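Local coordinates for hydrolase (Thermus thermophilus, PDB 1UFO), which probably acts as a hydrolase of the alpha/beta hydrolase fold, although its substrate remains unassigned, at residues A[105-110]-A[125-130]; A[24-29]-A[53-58]; A[87-92]-A[120-125]; A[130-135]-A[173-178]; A[48-53]-A[230-235]. All coordinates share one frame; numbering follows the deposited sequence.

In the fold
From the N terminus, contact 2 comes first, pairing strand 25-30 with strand 52-56 and closing a short loop through helix 37-42. Contact 5 starts before that loop is complete, shares Leu53 with it, and crosses it; its long loop runs to the C-terminal helix 221-236 and encloses contacts 1, 3 and 4. Contact 3 packs helix 77-103 on helix 114-124, and contact 1 ties strand 107-112 to the loop after that helix. These two cross and share Glu125. Contact 4 follows from Arg130, where contact 1 ends, and pairs strands 132-135 and 175-180. Contacts 1, 2, 4 and 5 all reach one sheet, whereas contact 3 joins two helices beside it.

Contact 1. Residues A[105-110]-A[125-130]; sequences LPLFLA and EGFRPR
Phe108 carries CG anti to its carbonyl carbon (chi1 -64°), and the ring beyond it meets Arg130, whose CB lies 3.6 Å from Phe108 CE2, above one face and offset toward the rim. Arg130 takes a similar first torsion (chi1 -75°), and its CG comes 4.1 Å from Pro106 CB; the arginine chain, bent at chi2 and chi3, lies alongside Pro106, whose CB sits over one face of the guanidinium. NH1 of Arg130 bonds Trp234 O of helix 221-236. The two backbones are joined by a nearly straight bond, Arg130 N to Leu107 O, 2.7 Å. This is the return of a beta-alpha-beta crossover, strand 107-112, helix 114-124, strand 132-135, and Gly126 closes the helix as C-prime residue of a Schellman motif. An alanine at Phe108 would probably uncover Arg130 CB and open a gap toward Leu231 and Leu235. Elsewhere along the strand, Leu107 CD2 meets the Phe127 ring at its edge, 4.1 Å from CZ, while Leu109 CG rests 4.0 Å from Pro129 CG.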
# COMPACT_ATOMS: atom_id res chain seq x y z
N LEU A 105 14.50 1.25 -21.52
CA LEU A 105 13.85 0.49 -20.49
C LEU A 105 12.59 1.25 -20.04
O LEU A 105 12.57 2.48 -20.16
CB LEU A 105 14.75 0.45 -19.24
CG LEU A 105 16.00 -0.38 -19.44
CD1 LEU A 105 16.83 -0.19 -18.20
CD2 LEU A 105 15.69 -1.85 -19.68
N PRO A 106 11.58 0.53 -19.57
CA PRO A 106 10.35 1.20 -19.07
C PRO A 106 10.79 2.21 -18.01
O PRO A 106 11.63 1.89 -17.16
CB PRO A 106 9.61 0.08 -18.41
CG PRO A 106 9.99 -1.14 -19.19
CD PRO A 106 11.47 -0.94 -19.46
N LEU A 107 10.15 3.40 -18.04
CA LEU A 107 10.55 4.44 -17.10
C LEU A 107 9.43 4.77 -16.13
O LEU A 107 8.24 4.94 -16.55
CB LEU A 107 10.99 5.73 -17.83
CG LEU A 107 11.58 6.80 -16.84
CD1 LEU A 107 12.77 7.58 -17.36
CD2 LEU A 107 10.37 7.74 -16.55
N PHE A 108 9.82 4.85 -14.87
CA PHE A 108 8.91 5.21 -13.78
C PHE A 108 9.43 6.45 -13.11
O PHE A 108 10.63 6.76 -13.21
CB PHE A 108 8.87 4.11 -12.73
CG PHE A 108 8.33 2.84 -13.24
CD1 PHE A 108 9.15 1.88 -13.82
CD2 PHE A 108 6.98 2.59 -13.11
CE1 PHE A 108 8.60 0.64 -14.29
CE2 PHE A 108 6.40 1.37 -13.55
CZ PHE A 108 7.19 0.39 -14.14
N LEU A 109 8.54 7.19 -12.45
CA LEU A 109 9.00 8.36 -11.68
C LEU A 109 8.72 8.15 -10.17
O LEU A 109 7.71 7.51 -9.81
CB LEU A 109 8.21 9.60 -12.05
CG LEU A 109 8.21 10.09 -13.45
CD1 LEU A 109 7.29 11.41 -13.47
CD2 LEU A 109 9.67 10.49 -13.86
N ALA A 110 9.58 8.71 -9.32
CA ALA A 110 9.30 8.74 -7.87
C ALA A 110 9.61 10.15 -7.46
O ALA A 110 10.57 10.74 -7.94
CB ALA A 110 10.15 7.76 -7.13
N GLU A 125 1.17 17.85 -17.70
CA GLU A 125 1.59 18.38 -19.00
C GLU A 125 1.78 17.27 -20.02
O GLU A 125 2.40 17.46 -21.07
CB GLU A 125 2.83 19.30 -18.85
CG GLU A 125 4.14 18.61 -18.71
CD GLU A 125 5.34 19.57 -18.90
OE1 GLU A 125 6.41 19.03 -19.27
OE2 GLU A 125 5.18 20.82 -18.68
N GLY A 126 1.26 16.09 -19.68
CA GLY A 126 1.25 14.97 -20.62
C GLY A 126 2.46 14.08 -20.69
O GLY A 126 2.62 13.31 -21.65
N PHE A 127 3.32 14.14 -19.68
CA PHE A 127 4.47 13.20 -19.67
C PHE A 127 3.84 11.83 -19.25
O PHE A 127 3.05 11.78 -18.31
CB PHE A 127 5.54 13.66 -18.67
CG PHE A 127 6.69 12.74 -18.61
CD1 PHE A 127 7.46 12.53 -19.76
CD2 PHE A 127 6.96 12.05 -17.48
CE1 PHE A 127 8.51 11.61 -19.77
CE2 PHE A 127 8.05 11.12 -17.49
CZ PHE A 127 8.79 10.92 -18.66
N ARG A 128 4.21 10.74 -19.95
CA ARG A 128 3.57 9.46 -19.74
C ARG A 128 4.51 8.31 -19.36
O ARG A 128 4.83 7.44 -20.22
CB ARG A 128 2.77 9.09 -20.99
CG ARG A 128 1.64 10.07 -21.32
CD ARG A 128 0.41 9.91 -20.40
NE ARG A 128 -0.60 10.95 -20.58
CZ ARG A 128 -1.51 11.01 -21.55
NH1 ARG A 128 -2.34 12.07 -21.59
NH2 ARG A 128 -1.63 10.02 -22.46
N PRO A 129 5.00 8.29 -18.11
CA PRO A 129 5.89 7.22 -17.65
C PRO A 129 4.98 5.98 -17.41
O PRO A 129 3.74 6.06 -17.51
CB PRO A 129 6.47 7.74 -16.35
CG PRO A 129 5.29 8.60 -15.77
CD PRO A 129 4.62 9.22 -17.02
N ARG A 130 5.59 4.86 -17.07
CA ARG A 130 4.84 3.65 -16.83
C ARG A 130 4.14 3.66 -15.48
O ARG A 130 3.25 2.85 -15.26
CB ARG A 130 5.78 2.43 -16.93
CG ARG A 130 6.09 2.17 -18.41
CD ARG A 130 4.86 1.41 -19.08
NE ARG A 130 4.72 0.09 -18.45
CZ ARG A 130 5.38 -1.00 -18.84
NH1 ARG A 130 5.18 -2.16 -18.18
NH2 ARG A 130 6.19 -0.96 -19.92

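Contact 2. Residues A[24-29]-A[53-58]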
# COMPACT_ATOMS: atom_id res chain seq x y z
N LYS A 24 16.18 -3.75 -15.36
CA LYS A 24 14.93 -4.14 -16.03
C LYS A 24 13.99 -2.91 -16.21
O LYS A 24 13.04 -3.00 -16.97
CB LYS A 24 14.16 -5.23 -15.23
CG LYS A 24 13.66 -4.75 -13.86
CD LYS A 24 13.04 -5.89 -13.06
CE LYS A 24 12.50 -5.37 -11.68
NZ LYS A 24 11.83 -6.56 -11.00
N ALA A 25 14.30 -1.82 -15.54
CA ALA A 25 13.46 -0.58 -15.65
C ALA A 25 14.24 0.61 -15.15
O ALA A 25 15.26 0.44 -14.45
CB ALA A 25 12.21 -0.73 -14.73
N LEU A 26 13.78 1.84 -15.47
CA LEU A 26 14.44 3.06 -14.96
C LEU A 26 13.53 3.68 -13.92
O LEU A 26 12.33 3.64 -14.08
CB LEU A 26 14.56 4.12 -16.12
CG LEU A 26 15.56 3.78 -17.21
CD1 LEU A 26 15.14 4.48 -18.55
CD2 LEU A 26 16.94 4.23 -16.69
N LEU A 27 14.11 4.27 -12.89
CA LEU A 27 13.30 5.04 -11.93
C LEU A 27 14.02 6.38 -11.80
O LEU A 27 15.14 6.44 -11.29
CB LEU A 27 13.21 4.36 -10.55
CG LEU A 27 12.41 5.11 -9.50
CD1 LEU A 27 10.95 5.35 -10.02
CD2 LEU A 27 12.38 4.41 -8.18
N LEU A 28 13.38 7.45 -12.26
CA LEU A 28 13.92 8.81 -12.06
C LEU A 28 13.31 9.30 -10.77
O LEU A 28 12.08 9.37 -10.66
CB LEU A 28 13.54 9.77 -13.26
CG LEU A 28 13.93 11.25 -13.02
CD1 LEU A 28 15.44 11.42 -12.79
CD2 LEU A 28 13.50 12.09 -14.31
N ALA A 29 14.16 9.66 -9.82
CA ALA A 29 13.70 10.11 -8.46
C ALA A 29 13.99 11.57 -8.28
O ALA A 29 15.09 12.02 -8.56
CB ALA A 29 14.40 9.27 -7.36
N LEU A 53 17.25 0.74 -12.42
CA LEU A 53 18.36 1.65 -12.57
C LEU A 53 17.86 2.99 -12.06
O LEU A 53 16.96 3.61 -12.67
CB LEU A 53 18.73 1.68 -14.09
CG LEU A 53 20.05 2.35 -14.45
CD1 LEU A 53 20.29 1.98 -15.95
CD2 LEU A 53 20.01 3.86 -14.24
N LEU A 54 18.37 3.40 -10.92
CA LEU A 54 17.91 4.67 -10.30
C LEU A 54 18.70 5.83 -10.81
O LEU A 54 19.94 5.79 -10.89
CB LEU A 54 18.12 4.65 -8.82
CG LEU A 54 17.66 3.34 -8.13
CD1 LEU A 54 18.00 3.48 -6.58
CD2 LEU A 54 16.17 3.10 -8.36
N LEU A 55 17.99 6.90 -11.10
CA LEU A 55 18.58 8.17 -11.53
C LEU A 55 18.05 9.32 -10.65
O LEU A 55 16.88 9.32 -10.38
CB LEU A 55 18.13 8.52 -12.95
CG LEU A 55 18.50 7.48 -14.00
CD1 LEU A 55 17.93 7.91 -15.40
CD2 LEU A 55 20.00 7.41 -14.18
N ALA A 56 18.90 10.26 -10.26
CA ALA A 56 18.44 11.44 -9.49
C ALA A 56 19.37 12.58 -9.79
O ALA A 56 20.58 12.36 -9.98
CB ALA A 56 18.46 11.11 -8.01
N PHE A 57 18.84 13.79 -9.88
CA PHE A 57 19.71 14.92 -10.05
C PHE A 57 19.25 16.00 -9.10
O PHE A 57 18.12 15.94 -8.57
CB PHE A 57 19.73 15.40 -11.50
CG PHE A 57 18.39 15.92 -12.02
CD1 PHE A 57 18.12 17.31 -12.02
CD2 PHE A 57 17.39 15.02 -12.49
CE1 PHE A 57 16.86 17.80 -12.50
CE2 PHE A 57 16.14 15.50 -12.97
CZ PHE A 57 15.89 16.89 -12.97
N ASP A 58 20.14 16.98 -8.83
CA ASP A 58 19.78 18.04 -7.91
C ASP A 58 18.86 19.08 -8.55
O ASP A 58 19.06 19.48 -9.70
CB ASP A 58 21.05 18.78 -7.44
CG ASP A 58 21.91 17.95 -6.52
OD1 ASP A 58 23.17 18.06 -6.61
OD2 ASP A 58 21.34 17.20 -5.71
O HOH W 1 16.35 14.17 -7.21
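Leu26 lays its CD2 methyl against two leucines of the next strand, 3.9 Å from Leu53 CD2 and 4.0 Å from Leu55 CD1. Leu26 and Leu53 run side by side, whereas Leu28 crosses Leu55 at about a right angle, with its CD1 4.0 Å from Leu55 CB. That same Leu28 methyl reaches the edge of the Phe57 ring, 4.1 Å from Phe57 CD2. Helix 77-103 packs on the face bearing Leu26, Leu28 and Leu55. On the other face Leu27 CB meets Leu54 CD2 at 3.9 Å, and Leu41 of helix 37-42 packs on Leu54, Ala29 and Ala56. The strands 25-30 and 52-56 form a parallel pair joined through helix 37-42, a beta-alpha-beta unit of the central sheet of the alpha/beta hydrolase fold. Four backbone bonds zip them: Leu53 N to Ala25 O, Leu27 N to Leu53 O, Leu55 N to Leu27 O, and Ala29 N to Leu55 O, the last at 2.8 Å. Beyond them a water donates to both Ala29 O and Phe57 O, 2.8 Å from each. With apolar side chains on both faces, the main chain supplies the directional bonds and sets the register, and the water carries the polar link past the last direct bond.

Contact 3. Residues A[87-92]-A[120-125]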
# COMPACT_ATOMS: atom_id res chain seq x y z
N GLY A 87 11.36 24.66 -12.54
CA GLY A 87 12.67 24.43 -13.17
C GLY A 87 12.97 22.94 -13.11
O GLY A 87 13.42 22.29 -14.08
N PHE A 88 12.72 22.39 -11.94
CA PHE A 88 12.99 20.95 -11.70
C PHE A 88 12.12 20.09 -12.66
O PHE A 88 12.59 19.06 -13.22
CB PHE A 88 12.64 20.63 -10.22
CG PHE A 88 13.25 19.33 -9.66
CD1 PHE A 88 14.33 18.73 -10.24
CD2 PHE A 88 12.78 18.87 -8.43
CE1 PHE A 88 15.00 17.64 -9.57
CE2 PHE A 88 13.40 17.82 -7.74
CZ PHE A 88 14.52 17.21 -8.30
N LYS A 89 10.85 20.49 -12.89
CA LYS A 89 9.99 19.80 -13.82
C LYS A 89 10.56 19.79 -15.22
O LYS A 89 10.60 18.74 -15.88
CB LYS A 89 8.60 20.53 -13.87
CG LYS A 89 7.65 19.92 -14.89
CD LYS A 89 6.67 20.94 -15.49
CE LYS A 89 7.43 21.93 -16.34
NZ LYS A 89 6.51 22.78 -17.13
N GLU A 90 10.98 20.97 -15.71
CA GLU A 90 11.42 21.04 -17.12
C GLU A 90 12.67 20.20 -17.31
O GLU A 90 12.80 19.53 -18.34
CB GLU A 90 11.62 22.52 -17.47
CG GLU A 90 11.99 22.81 -18.88
CD GLU A 90 13.49 22.57 -19.13
OE1 GLU A 90 13.78 22.33 -20.31
OE2 GLU A 90 14.34 22.66 -18.21
N GLU A 91 13.55 20.23 -16.33
CA GLU A 91 14.82 19.44 -16.39
C GLU A 91 14.49 17.95 -16.32
O GLU A 91 15.07 17.13 -17.04
CB GLU A 91 15.75 19.78 -15.20
CG GLU A 91 16.31 21.21 -15.37
CD GLU A 91 16.86 21.78 -14.13
OE1 GLU A 91 16.69 21.19 -13.05
OE2 GLU A 91 17.48 22.88 -14.24
N ALA A 92 13.57 17.58 -15.41
CA ALA A 92 13.27 16.17 -15.25
C ALA A 92 12.70 15.57 -16.51
O ALA A 92 12.98 14.43 -16.84
CB ALA A 92 12.24 16.02 -14.08
N HIS A 120 3.51 15.44 -10.35
CA HIS A 120 2.18 15.87 -10.77
C HIS A 120 2.23 16.89 -11.91
O HIS A 120 1.47 16.76 -12.89
CB HIS A 120 1.45 16.42 -9.55
CG HIS A 120 0.76 15.35 -8.77
ND1 HIS A 120 -0.48 14.85 -9.12
CD2 HIS A 120 1.12 14.71 -7.62
CE1 HIS A 120 -0.85 13.97 -8.21
NE2 HIS A 120 0.10 13.85 -7.29
N LEU A 121 3.10 17.88 -11.80
CA LEU A 121 3.24 18.87 -12.86
C LEU A 121 3.57 18.13 -14.20
O LEU A 121 3.05 18.50 -15.25
CB LEU A 121 4.38 19.85 -12.57
CG LEU A 121 4.22 20.84 -11.44
CD1 LEU A 121 5.40 21.65 -11.22
CD2 LEU A 121 2.99 21.74 -11.79
N LEU A 122 4.46 17.14 -14.17
CA LEU A 122 4.82 16.40 -15.38
C LEU A 122 3.62 15.65 -15.93
O LEU A 122 3.43 15.65 -17.18
CB LEU A 122 5.97 15.38 -15.09
CG LEU A 122 7.33 16.03 -14.88
CD1 LEU A 122 8.31 15.04 -14.08
CD2 LEU A 122 7.94 16.44 -16.25
N LEU A 123 2.85 14.96 -15.06
CA LEU A 123 1.68 14.25 -15.56
C LEU A 123 0.65 15.24 -16.14
O LEU A 123 0.02 14.94 -17.17
CB LEU A 123 1.00 13.39 -14.44
CG LEU A 123 1.85 12.25 -13.94
CD1 LEU A 123 1.18 11.64 -12.74
CD2 LEU A 123 2.02 11.17 -15.00
N ALA A 124 0.50 16.39 -15.51
CA ALA A 124 -0.52 17.38 -16.00
C ALA A 124 -0.12 17.92 -17.35
O ALA A 124 -1.00 18.37 -18.12
CB ALA A 124 -0.71 18.52 -14.98
N GLU A 125 1.17 17.85 -17.70
CA GLU A 125 1.59 18.38 -19.00
C GLU A 125 1.78 17.27 -20.02
O GLU A 125 2.40 17.46 -21.07
CB GLU A 125 2.83 19.30 -18.85
CG GLU A 125 4.14 18.61 -18.71
CD GLU A 125 5.34 19.57 -18.90
OE1 GLU A 125 6.41 19.03 -19.27
OE2 GLU A 125 5.18 20.82 -18.68
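Glu125 OE2 accepts a salt-bridge hydrogen bond from Lys89 NZ at 2.8 Å, the two side chains meeting tip to tip. The ammonium comes on the syn side of the oxygen, 34° out of the carboxylate plane. A bend at chi3 (68°) places Lys89 CE 3.4 Å from Glu125 OE2, and below the charged end the lysine chain lies on the other helix. It crosses Leu121 at about a right angle, Lys89 CD 3.9 Å from Leu121 CB, and its CG packs 3.7 Å from Leu122 CD2, the lysine and Leu122 sliding past each other in opposite directions. Ala92 CB adds a contact with Leu122 CD1 at 4.1 Å. Helices 77-103 and 114-124 cross here at -61°, their axes 9.8 Å apart, as neighbours on one face of the central sheet; the second probably follows the nucleophile elbow of the hydrolase fold. Arg93 forms a salt bridge with Glu125 OE1, so each carboxylate oxygen has a cationic partner, which would favour the ionised glutamate and restrain its rotation at the helix end.

Contact 4. Residues A[130-135]-A[173-178]; sequences RGVLAF and VPLLHL
His177 lies across the strand pair from Ala134: its CB stands 4.0 Å from Ala134 O, and beyond it the imidazole turns one face to the Ala134 methyl. These residues belong to a beta-alpha-beta unit, strand 132-135, helix 153-160 and strand 175-180, in the parallel part of the alpha/beta hydrolase sheet. All five ring atoms of His177 come close to Ala134 CB, CE1 nearest at 3.5 Å, so that the methyl sits over the ring centre, 3.4 Å above the plane, in a CH-pi contact. The tip, NE2, is hydrogen-bonded to His120 NE2 of helix 114-124. A leucine in place of His177 would probably leave His120 NE2 without this partner and deprive the Ala134 methyl of its flat aromatic cover. Backbone bonds run down the pair, from Val132 N to Pro174 O, bent at 140°, through Leu176 N to Val132 O and the nearly straight Ala134 N to Leu176 O, 2.9 Å, to Leu178 N on Ala134 O. On the face shared with His177, Val132 CG1 meets Leu175 CD1 at 3.7 Å, the two side chains lying alongside. The other face holds Leu133, Leu176, Phe135 and Leu178; Leu176 also packs on Phe210 of the second subunit. On this second face Leu178 CD1 rests over the Phe135 ring, 3.8 Å from CE2 and offset toward the rim.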
# COMPACT_ATOMS: atom_id res chain seq x y z
N ARG A 130 5.59 4.86 -17.07
CA ARG A 130 4.84 3.65 -16.83
C ARG A 130 4.14 3.66 -15.48
O ARG A 130 3.25 2.85 -15.26
CB ARG A 130 5.78 2.43 -16.93
CG ARG A 130 6.09 2.17 -18.41
CD ARG A 130 4.86 1.41 -19.08
NE ARG A 130 4.72 0.09 -18.45
CZ ARG A 130 5.38 -1.00 -18.84
NH1 ARG A 130 5.18 -2.16 -18.18
NH2 ARG A 130 6.19 -0.96 -19.92
N GLY A 131 4.59 4.52 -14.54
CA GLY A 131 3.93 4.56 -13.23
C GLY A 131 4.66 5.61 -12.43
O GLY A 131 5.79 6.00 -12.76
N VAL A 132 4.00 6.10 -11.38
CA VAL A 132 4.60 7.17 -10.57
C VAL A 132 4.37 6.89 -9.09
O VAL A 132 3.25 6.47 -8.73
CB VAL A 132 3.84 8.51 -10.87
CG1 VAL A 132 4.34 9.63 -9.93
CG2 VAL A 132 4.13 8.95 -12.35
N LEU A 133 5.43 7.09 -8.28
CA LEU A 133 5.30 7.01 -6.81
C LEU A 133 5.40 8.45 -6.30
O LEU A 133 6.34 9.17 -6.58
CB LEU A 133 6.46 6.20 -6.17
CG LEU A 133 6.62 4.79 -6.75
CD1 LEU A 133 7.81 4.13 -6.00
CD2 LEU A 133 5.37 3.93 -6.44
N ALA A 134 4.38 8.89 -5.55
CA ALA A 134 4.37 10.22 -4.98
C ALA A 134 4.43 10.02 -3.46
O ALA A 134 3.44 9.68 -2.80
CB ALA A 134 3.03 10.95 -5.40
N PHE A 135 5.65 10.24 -2.92
CA PHE A 135 5.85 10.05 -1.51
C PHE A 135 5.68 11.38 -0.77
O PHE A 135 6.14 12.40 -1.24
CB PHE A 135 7.29 9.63 -1.24
CG PHE A 135 7.64 8.27 -1.73
CD1 PHE A 135 8.26 8.08 -2.98
CD2 PHE A 135 7.44 7.13 -0.89
CE1 PHE A 135 8.67 6.82 -3.39
CE2 PHE A 135 7.85 5.88 -1.29
CZ PHE A 135 8.48 5.69 -2.56
N VAL A 173 -2.18 7.27 -16.03
CA VAL A 173 -0.88 6.70 -15.64
C VAL A 173 -0.97 6.19 -14.17
O VAL A 173 -1.40 6.91 -13.27
CB VAL A 173 0.20 7.78 -15.67
CG1 VAL A 173 1.49 7.29 -14.96
CG2 VAL A 173 0.46 8.17 -17.17
N PRO A 174 -0.53 4.95 -13.91
CA PRO A 174 -0.58 4.42 -12.54
C PRO A 174 0.10 5.37 -11.56
O PRO A 174 1.21 5.83 -11.79
CB PRO A 174 0.18 3.10 -12.59
CG PRO A 174 -0.14 2.59 -14.13
CD PRO A 174 -0.03 3.94 -14.90
N LEU A 175 -0.59 5.64 -10.47
CA LEU A 175 -0.10 6.61 -9.52
C LEU A 175 -0.40 6.17 -8.12
O LEU A 175 -1.55 5.92 -7.76
CB LEU A 175 -0.79 8.00 -9.77
CG LEU A 175 -0.62 9.11 -8.71
CD1 LEU A 175 0.83 9.42 -8.66
CD2 LEU A 175 -1.37 10.32 -9.10
N LEU A 176 0.65 6.09 -7.31
CA LEU A 176 0.47 5.69 -5.89
C LEU A 176 0.95 6.79 -4.99
O LEU A 176 2.09 7.22 -5.14
CB LEU A 176 1.29 4.40 -5.55
CG LEU A 176 1.41 4.09 -4.08
CD1 LEU A 176 -0.05 3.81 -3.58
CD2 LEU A 176 2.29 2.85 -3.90
N HIS A 177 0.09 7.29 -4.10
CA HIS A 177 0.51 8.30 -3.12
C HIS A 177 0.81 7.52 -1.83
O HIS A 177 0.02 6.68 -1.39
CB HIS A 177 -0.59 9.34 -2.85
CG HIS A 177 -0.38 10.63 -3.55
ND1 HIS A 177 0.39 11.65 -3.01
CD2 HIS A 177 -0.78 11.09 -4.78
CE1 HIS A 177 0.45 12.67 -3.87
NE2 HIS A 177 -0.25 12.34 -4.95
N LEU A 178 1.99 7.76 -1.24
CA LEU A 178 2.38 7.07 -0.01
C LEU A 178 2.53 8.20 1.02
O LEU A 178 3.19 9.22 0.76
CB LEU A 178 3.75 6.34 -0.17
CG LEU A 178 3.65 5.33 -1.32
CD1 LEU A 178 4.28 5.89 -2.64
CD2 LEU A 178 4.45 4.05 -0.88

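Contact 5. Residues A[48-53]-A[230-235]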
# COMPACT_ATOMS: atom_id res chain seq x y z
N ALA A 48 17.53 -0.83 -6.47
CA ALA A 48 18.55 -1.19 -7.47
C ALA A 48 18.80 -2.68 -7.42
O ALA A 48 18.92 -3.35 -8.49
CB ALA A 48 19.78 -0.36 -7.23
N GLU A 49 18.80 -3.24 -6.20
CA GLU A 49 19.02 -4.69 -6.08
C GLU A 49 17.96 -5.55 -6.74
O GLU A 49 18.18 -6.74 -7.09
CB GLU A 49 19.14 -5.03 -4.57
CG GLU A 49 20.28 -4.39 -3.91
CD GLU A 49 20.09 -2.92 -3.51
OE1 GLU A 49 19.04 -2.32 -3.76
OE2 GLU A 49 21.03 -2.36 -2.94
N ARG A 50 16.77 -4.99 -6.98
CA ARG A 50 15.66 -5.66 -7.60
C ARG A 50 15.71 -5.42 -9.12
O ARG A 50 14.90 -5.96 -9.88
CB ARG A 50 14.39 -5.08 -6.98
CG ARG A 50 13.13 -5.79 -7.10
CD ARG A 50 13.16 -7.05 -6.23
NE ARG A 50 12.94 -6.88 -4.80
CZ ARG A 50 11.75 -6.91 -4.17
NH1 ARG A 50 10.59 -7.07 -4.82
NH2 ARG A 50 11.73 -6.90 -2.83
N GLY A 51 16.63 -4.56 -9.58
CA GLY A 51 16.75 -4.39 -11.02
C GLY A 51 16.37 -3.00 -11.53
O GLY A 51 16.36 -2.77 -12.76
N PHE A 52 16.07 -2.05 -10.65
CA PHE A 52 15.76 -0.68 -11.13
C PHE A 52 17.01 0.17 -11.21
O PHE A 52 17.79 0.26 -10.24
CB PHE A 52 14.73 -0.02 -10.17
CG PHE A 52 13.38 -0.65 -10.27
CD1 PHE A 52 13.08 -1.84 -9.63
CD2 PHE A 52 12.39 -0.04 -11.08
CE1 PHE A 52 11.81 -2.43 -9.80
CE2 PHE A 52 11.16 -0.61 -11.24
CZ PHE A 52 10.86 -1.83 -10.59
N LEU A 53 17.25 0.74 -12.42
CA LEU A 53 18.36 1.65 -12.57
C LEU A 53 17.86 2.99 -12.06
O LEU A 53 16.96 3.61 -12.67
CB LEU A 53 18.73 1.68 -14.09
CG LEU A 53 20.05 2.35 -14.45
CD1 LEU A 53 20.29 1.98 -15.95
CD2 LEU A 53 20.01 3.86 -14.24
N PHE A 230 4.43 -1.72 -6.01
CA PHE A 230 3.57 -1.05 -6.97
C PHE A 230 4.26 -0.95 -8.32
O PHE A 230 3.62 -1.24 -9.33
CB PHE A 230 3.23 0.34 -6.41
CG PHE A 230 2.19 1.10 -7.22
CD1 PHE A 230 0.81 0.90 -6.98
CD2 PHE A 230 2.58 2.05 -8.17
CE1 PHE A 230 -0.13 1.65 -7.65
CE2 PHE A 230 1.59 2.82 -8.86
CZ PHE A 230 0.22 2.62 -8.60
N LEU A 231 5.54 -0.55 -8.30
CA LEU A 231 6.32 -0.47 -9.58
C LEU A 231 6.46 -1.87 -10.21
O LEU A 231 6.26 -1.97 -11.41
CB LEU A 231 7.72 0.05 -9.34
CG LEU A 231 7.77 1.51 -8.84
CD1 LEU A 231 9.24 1.97 -8.78
CD2 LEU A 231 6.89 2.42 -9.70
N GLU A 232 6.77 -2.89 -9.43
CA GLU A 232 6.93 -4.19 -10.09
C GLU A 232 5.61 -4.68 -10.66
O GLU A 232 5.61 -5.28 -11.75
CB GLU A 232 7.51 -5.23 -9.20
CG GLU A 232 8.94 -4.88 -8.81
CD GLU A 232 9.64 -6.01 -8.11
OE1 GLU A 232 10.74 -6.38 -8.58
OE2 GLU A 232 9.17 -6.54 -7.09
N HIS A 233 4.47 -4.42 -9.96
CA HIS A 233 3.18 -4.86 -10.50
C HIS A 233 2.95 -4.22 -11.88
O HIS A 233 2.58 -4.90 -12.84
CB HIS A 233 2.07 -4.39 -9.53
CG HIS A 233 0.71 -4.77 -10.03
ND1 HIS A 233 0.25 -6.06 -9.99
CD2 HIS A 233 -0.24 -4.03 -10.68
CE1 HIS A 233 -0.92 -6.11 -10.61
NE2 HIS A 233 -1.23 -4.90 -11.04
N TRP A 234 3.18 -2.90 -11.99
CA TRP A 234 2.92 -2.24 -13.27
C TRP A 234 4.00 -2.58 -14.33
O TRP A 234 3.69 -2.60 -15.50
CB TRP A 234 2.75 -0.70 -13.10
CG TRP A 234 1.45 -0.44 -12.39
CD1 TRP A 234 1.24 0.02 -11.05
CD2 TRP A 234 0.16 -0.76 -12.89
NE1 TRP A 234 -0.09 -0.07 -10.79
CE2 TRP A 234 -0.78 -0.53 -11.87
CE3 TRP A 234 -0.30 -1.24 -14.13
CZ2 TRP A 234 -2.17 -0.77 -12.05
CZ3 TRP A 234 -1.65 -1.45 -14.32
CH2 TRP A 234 -2.58 -1.22 -13.29
N LEU A 235 5.23 -2.88 -13.91
CA LEU A 235 6.25 -3.26 -14.88
C LEU A 235 5.90 -4.62 -15.52
O LEU A 235 6.18 -4.87 -16.71
CB LEU A 235 7.59 -3.43 -14.16
CG LEU A 235 8.83 -3.86 -14.99
CD1 LEU A 235 9.03 -2.89 -16.10
CD2 LEU A 235 10.03 -3.89 -14.05
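Arg50 and Glu232 mark the nearest approach of the backbones, 9.2 Å from CA to CA, so side chains alone bridge the space between helix 221-236 and the turn that leads into strand 52-56. Gly51, with phi of 114°, makes that turn, and its N bonds Ala48 O. From the start of the strand, Phe52 points its ring at the helix. Its edge receives Glu232 CG, in the ring plane and 3.9 Å from CE1, while CZ lies 3.9 Å from Leu231 CB and 4.1 Å from Leu235 CD2. Phe108 of strand 107-112 also touches Phe52, Leu231 and Leu235, so this apolar cluster seats the C-terminal helix on the sheet of the alpha/beta hydrolase fold. Beside this cluster, Arg50 and Glu232 cross at about a right angle. The arginine chain is bent at chi2 and chi3, and its NH1 lies 2.7 Å from Glu232 OE2; the salt bridge includes a weak hydrogen bond, its angle at the proton only 127°, and the guanidinium and carboxylate planes stand 53° apart. Lys24 NZ makes a salt bridge to Glu232 OE1, and Arg225 of the second subunit is a long, weak ion partner of OE2. So much positive charge around a buried glutamate would favour its ionised form, and the carboxylate in turn probably eases repulsion among the cations gathered at the subunit boundary.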